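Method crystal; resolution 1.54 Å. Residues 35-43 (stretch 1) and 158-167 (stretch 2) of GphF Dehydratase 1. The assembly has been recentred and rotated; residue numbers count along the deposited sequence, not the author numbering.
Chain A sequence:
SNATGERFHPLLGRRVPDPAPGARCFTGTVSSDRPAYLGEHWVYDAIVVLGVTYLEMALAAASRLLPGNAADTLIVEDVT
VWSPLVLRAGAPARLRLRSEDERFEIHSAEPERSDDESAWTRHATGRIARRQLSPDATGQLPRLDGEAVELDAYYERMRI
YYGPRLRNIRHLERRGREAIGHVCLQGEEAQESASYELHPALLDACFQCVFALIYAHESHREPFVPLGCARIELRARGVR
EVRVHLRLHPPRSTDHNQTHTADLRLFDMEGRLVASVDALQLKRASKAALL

Stretch 1, residues 35-43: PAYLGEHWV
Stretch 2 (158-167) MRIYYGPRLR

One glutamate does most of the pinning here: E40 binds the other stretch with its backbone carbonyl and with its carboxylate, at residues two apart. E40 O accepts from G163 N at 2.8 Å, while E40 OE1 accepts from R165 N at 2.9 Å with a nearly straight N-H...O angle of 169°. E40 OE2 then meets R165 NE at 3.3 Å, a salt bridge whose hydrogen bond is weak, long and bent to 124°. The rotamer that permits this has chi1 m, chi2 at -141°, between wells, and chi3 near 0°.

G163 leaves room for that carboxylate. At phi/psi -92/-178 it is extended, and a CB placed ideally on it would point toward stretch 1, clashing with E40 OE1 at 2.5 Å and crowding W42 CH2 at 3.3 Å. P164 follows with its N 3.1 Å from E40 OE1, but that nitrogen has no hydrogen to give.

The backbones meet in a single beta bridge, H41 with Y162, CA atoms 4.7 Å apart. The register runs antiparallel: E40 faces G163, H41 faces Y162 and W42 faces Y161. Two hydrogen bonds frame the bridge, G163 N to E40 O and W42 N to Y161 O, each 2.8 Å. CA-H...O contacts fill in between them, Y162 CA to E40 O at 3.4 Å and H41 CA to Y161 O at 3.1 Å. H41 (-130/127) and Y162 (-137/135) are both extended.

Before the bridge, stretch 1 makes a 3-10 segment, 36-38, following a cis peptide bond before P35. L38 N bonds P35 O at 3.0 Å, and E40 N bonds Y37 O at 3.1 Å. This turn brings A36 to R165, whose side chain runs m, t, t with chi4 -94°. A36 CB lies over one face of the guanidinium, 3.4 Å from R165 CZ, while E40 OE2 sits at its edge.

L166 (m, t) points toward stretch 1, its CD1 3.5 Å from E40 O and its CD2 4.3 Å from Y37 CB.

Beyond the bridge, W42 (chi1 -46°, chi2 -86°) brings its indole up to the stretch 2 backbone, CZ3 3.5 Å from both Y162 C and G163 N. H41 (t) brings CD2 to 3.7 Å from Y162 CE1, over one face of the tyrosine ring; the centroids are 5.0 Å apart and the planes 42°. Y162 has chi1 -82°, and its carbonyl O accepts from R167 NH2 at 2.9 Å within stretch 2.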

# COMPACT_ATOMS: atom_id res chain seq x y z
N PRO A 35 -5.25 13.29 1.69
CA PRO A 35 -3.86 13.46 1.26
C PRO A 35 -3.72 13.57 -0.26
O PRO A 35 -4.48 12.93 -0.99
CB PRO A 35 -3.17 12.19 1.77
CG PRO A 35 -4.02 11.73 2.90
CD PRO A 35 -5.42 12.07 2.51
N ALA A 36 -2.78 14.39 -0.70
CA ALA A 36 -2.70 14.75 -2.12
C ALA A 36 -2.43 13.54 -3.01
O ALA A 36 -2.86 13.52 -4.17
CB ALA A 36 -1.62 15.80 -2.33
N TYR A 37 -1.72 12.52 -2.50
CA TYR A 37 -1.42 11.37 -3.34
C TYR A 37 -2.67 10.59 -3.74
O TYR A 37 -2.62 9.81 -4.69
CB TYR A 37 -0.42 10.42 -2.65
CG TYR A 37 -1.07 9.42 -1.71
CD1 TYR A 37 -1.51 8.18 -2.17
CD2 TYR A 37 -1.23 9.71 -0.36
CE1 TYR A 37 -2.12 7.27 -1.31
CE2 TYR A 37 -1.82 8.80 0.50
CZ TYR A 37 -2.27 7.59 0.02
OH TYR A 37 -2.87 6.69 0.88
N LEU A 38 -3.77 10.76 -3.00
CA LEU A 38 -5.04 10.15 -3.36
C LEU A 38 -5.60 10.68 -4.68
O LEU A 38 -6.53 10.07 -5.22
CB LEU A 38 -6.08 10.37 -2.26
CG LEU A 38 -5.85 9.68 -0.91
CD1 LEU A 38 -7.06 9.92 -0.02
CD2 LEU A 38 -5.57 8.19 -1.07
N GLY A 39 -5.08 11.79 -5.19
CA GLY A 39 -5.49 12.29 -6.49
C GLY A 39 -4.50 12.02 -7.60
O GLY A 39 -4.64 12.60 -8.68
N GLU A 40 -3.50 11.16 -7.38
CA GLU A 40 -2.45 10.97 -8.36
C GLU A 40 -2.32 9.53 -8.85
O GLU A 40 -1.30 9.17 -9.43
CB GLU A 40 -1.12 11.48 -7.80
CG GLU A 40 -1.16 12.98 -7.56
CD GLU A 40 0.12 13.69 -7.92
OE1 GLU A 40 1.09 13.02 -8.32
OE2 GLU A 40 0.16 14.93 -7.78
N HIS A 41 -3.36 8.71 -8.66
CA HIS A 41 -3.39 7.38 -9.25
C HIS A 41 -4.71 7.17 -9.97
O HIS A 41 -5.78 7.33 -9.37
CB HIS A 41 -3.19 6.29 -8.20
CG HIS A 41 -3.36 4.90 -8.74
ND1 HIS A 41 -4.41 4.09 -8.38
CD2 HIS A 41 -2.62 4.20 -9.63
CE1 HIS A 41 -4.31 2.93 -9.02
NE2 HIS A 41 -3.23 2.97 -9.78
N TRP A 42 -4.63 6.76 -11.24
CA TRP A 42 -5.81 6.56 -12.07
C TRP A 42 -5.79 5.18 -12.70
O TRP A 42 -4.73 4.59 -12.95
CB TRP A 42 -5.90 7.62 -13.19
CG TRP A 42 -5.66 9.00 -12.70
CD1 TRP A 42 -6.57 9.85 -12.15
CD2 TRP A 42 -4.40 9.69 -12.69
NE1 TRP A 42 -5.97 11.03 -11.80
CE2 TRP A 42 -4.64 10.96 -12.12
CE3 TRP A 42 -3.11 9.36 -13.11
CZ2 TRP A 42 -3.62 11.90 -11.97
CZ3 TRP A 42 -2.11 10.30 -12.96
CH2 TRP A 42 -2.37 11.55 -12.39
N VAL A 43 -6.99 4.65 -12.94
CA VAL A 43 -7.20 3.47 -13.76
C VAL A 43 -8.41 3.75 -14.65
O VAL A 43 -9.48 4.12 -14.14
CB VAL A 43 -7.43 2.19 -12.93
CG1 VAL A 43 -7.47 0.97 -13.84
CG2 VAL A 43 -6.35 2.01 -11.85
N MET A 158 3.89 4.63 -17.57
CA MET A 158 2.94 4.53 -16.46
C MET A 158 2.30 5.86 -16.10
O MET A 158 1.48 5.91 -15.18
CB MET A 158 3.64 3.94 -15.23
CG MET A 158 4.11 2.49 -15.40
SD MET A 158 2.76 1.30 -15.58
CE MET A 158 2.14 1.24 -13.90
N ARG A 159 2.64 6.96 -16.78
CA ARG A 159 2.11 8.24 -16.35
C ARG A 159 0.61 8.37 -16.58
O ARG A 159 -0.01 9.27 -16.01
CB ARG A 159 2.85 9.39 -17.03
CG ARG A 159 2.51 9.59 -18.49
CD ARG A 159 3.47 10.61 -19.10
NE ARG A 159 3.53 10.53 -20.55
CZ ARG A 159 2.89 11.37 -21.37
NH1 ARG A 159 2.16 12.35 -20.87
NH2 ARG A 159 3.00 11.22 -22.68
N ILE A 160 0.01 7.47 -17.37
CA ILE A 160 -1.45 7.42 -17.47
C ILE A 160 -2.08 6.88 -16.20
O ILE A 160 -3.29 7.06 -15.98
CB ILE A 160 -1.88 6.58 -18.69
CG1 ILE A 160 -1.30 5.17 -18.61
CG2 ILE A 160 -1.43 7.26 -19.97
CD1 ILE A 160 -1.87 4.23 -19.66
N TYR A 161 -1.29 6.21 -15.35
CA TYR A 161 -1.77 5.70 -14.07
C TYR A 161 -1.24 6.45 -12.86
O TYR A 161 -1.87 6.39 -11.81
CB TYR A 161 -1.37 4.22 -13.90
CG TYR A 161 -1.78 3.33 -15.04
CD1 TYR A 161 -3.07 3.36 -15.55
CD2 TYR A 161 -0.86 2.46 -15.62
CE1 TYR A 161 -3.44 2.52 -16.61
CE2 TYR A 161 -1.22 1.63 -16.67
CZ TYR A 161 -2.50 1.67 -17.16
OH TYR A 161 -2.85 0.84 -18.20
N TYR A 162 -0.11 7.14 -12.98
CA TYR A 162 0.58 7.67 -11.82
C TYR A 162 1.06 9.08 -12.09
O TYR A 162 1.63 9.35 -13.15
CB TYR A 162 1.80 6.81 -11.47
CG TYR A 162 1.51 5.56 -10.67
CD1 TYR A 162 1.12 5.65 -9.33
CD2 TYR A 162 1.70 4.30 -11.22
CE1 TYR A 162 0.89 4.51 -8.57
CE2 TYR A 162 1.47 3.15 -10.47
CZ TYR A 162 1.07 3.26 -9.14
OH TYR A 162 0.86 2.11 -8.40
N GLY A 163 0.84 9.97 -11.12
CA GLY A 163 1.33 11.32 -11.20
C GLY A 163 2.70 11.50 -10.56
O GLY A 163 3.32 10.55 -10.07
N PRO A 164 3.19 12.75 -10.56
CA PRO A 164 4.59 13.00 -10.17
C PRO A 164 4.90 12.77 -8.71
O PRO A 164 6.09 12.71 -8.36
CB PRO A 164 4.80 14.47 -10.55
CG PRO A 164 3.43 15.06 -10.62
CD PRO A 164 2.52 13.96 -11.06
N ARG A 165 3.91 12.67 -7.82
CA ARG A 165 4.20 12.33 -6.44
C ARG A 165 4.49 10.85 -6.25
O ARG A 165 4.96 10.46 -5.17
CB ARG A 165 3.03 12.71 -5.53
CG ARG A 165 2.65 14.18 -5.57
CD ARG A 165 1.40 14.41 -4.75
NE ARG A 165 1.01 15.81 -4.75
CZ ARG A 165 1.36 16.69 -3.81
NH1 ARG A 165 2.12 16.30 -2.80
NH2 ARG A 165 0.96 17.95 -3.89
N LEU A 166 4.23 10.03 -7.27
CA LEU A 166 4.32 8.58 -7.14
C LEU A 166 5.33 8.00 -8.14
O LEU A 166 5.06 7.02 -8.83
CB LEU A 166 2.93 7.97 -7.33
CG LEU A 166 1.91 8.45 -6.29
CD1 LEU A 166 0.50 8.01 -6.63
CD2 LEU A 166 2.31 7.97 -4.89
N ARG A 167 6.51 8.63 -8.21
CA ARG A 167 7.62 8.16 -9.05
C ARG A 167 8.88 8.16 -8.19
O ARG A 167 9.83 8.91 -8.43
CB ARG A 167 7.78 9.05 -10.30
CG ARG A 167 6.51 9.07 -11.16
CD ARG A 167 6.60 10.11 -12.27
NE ARG A 167 5.31 10.18 -12.96
CZ ARG A 167 4.82 11.27 -13.55
NH1 ARG A 167 5.52 12.40 -13.57
NH2 ARG A 167 3.62 11.21 -14.12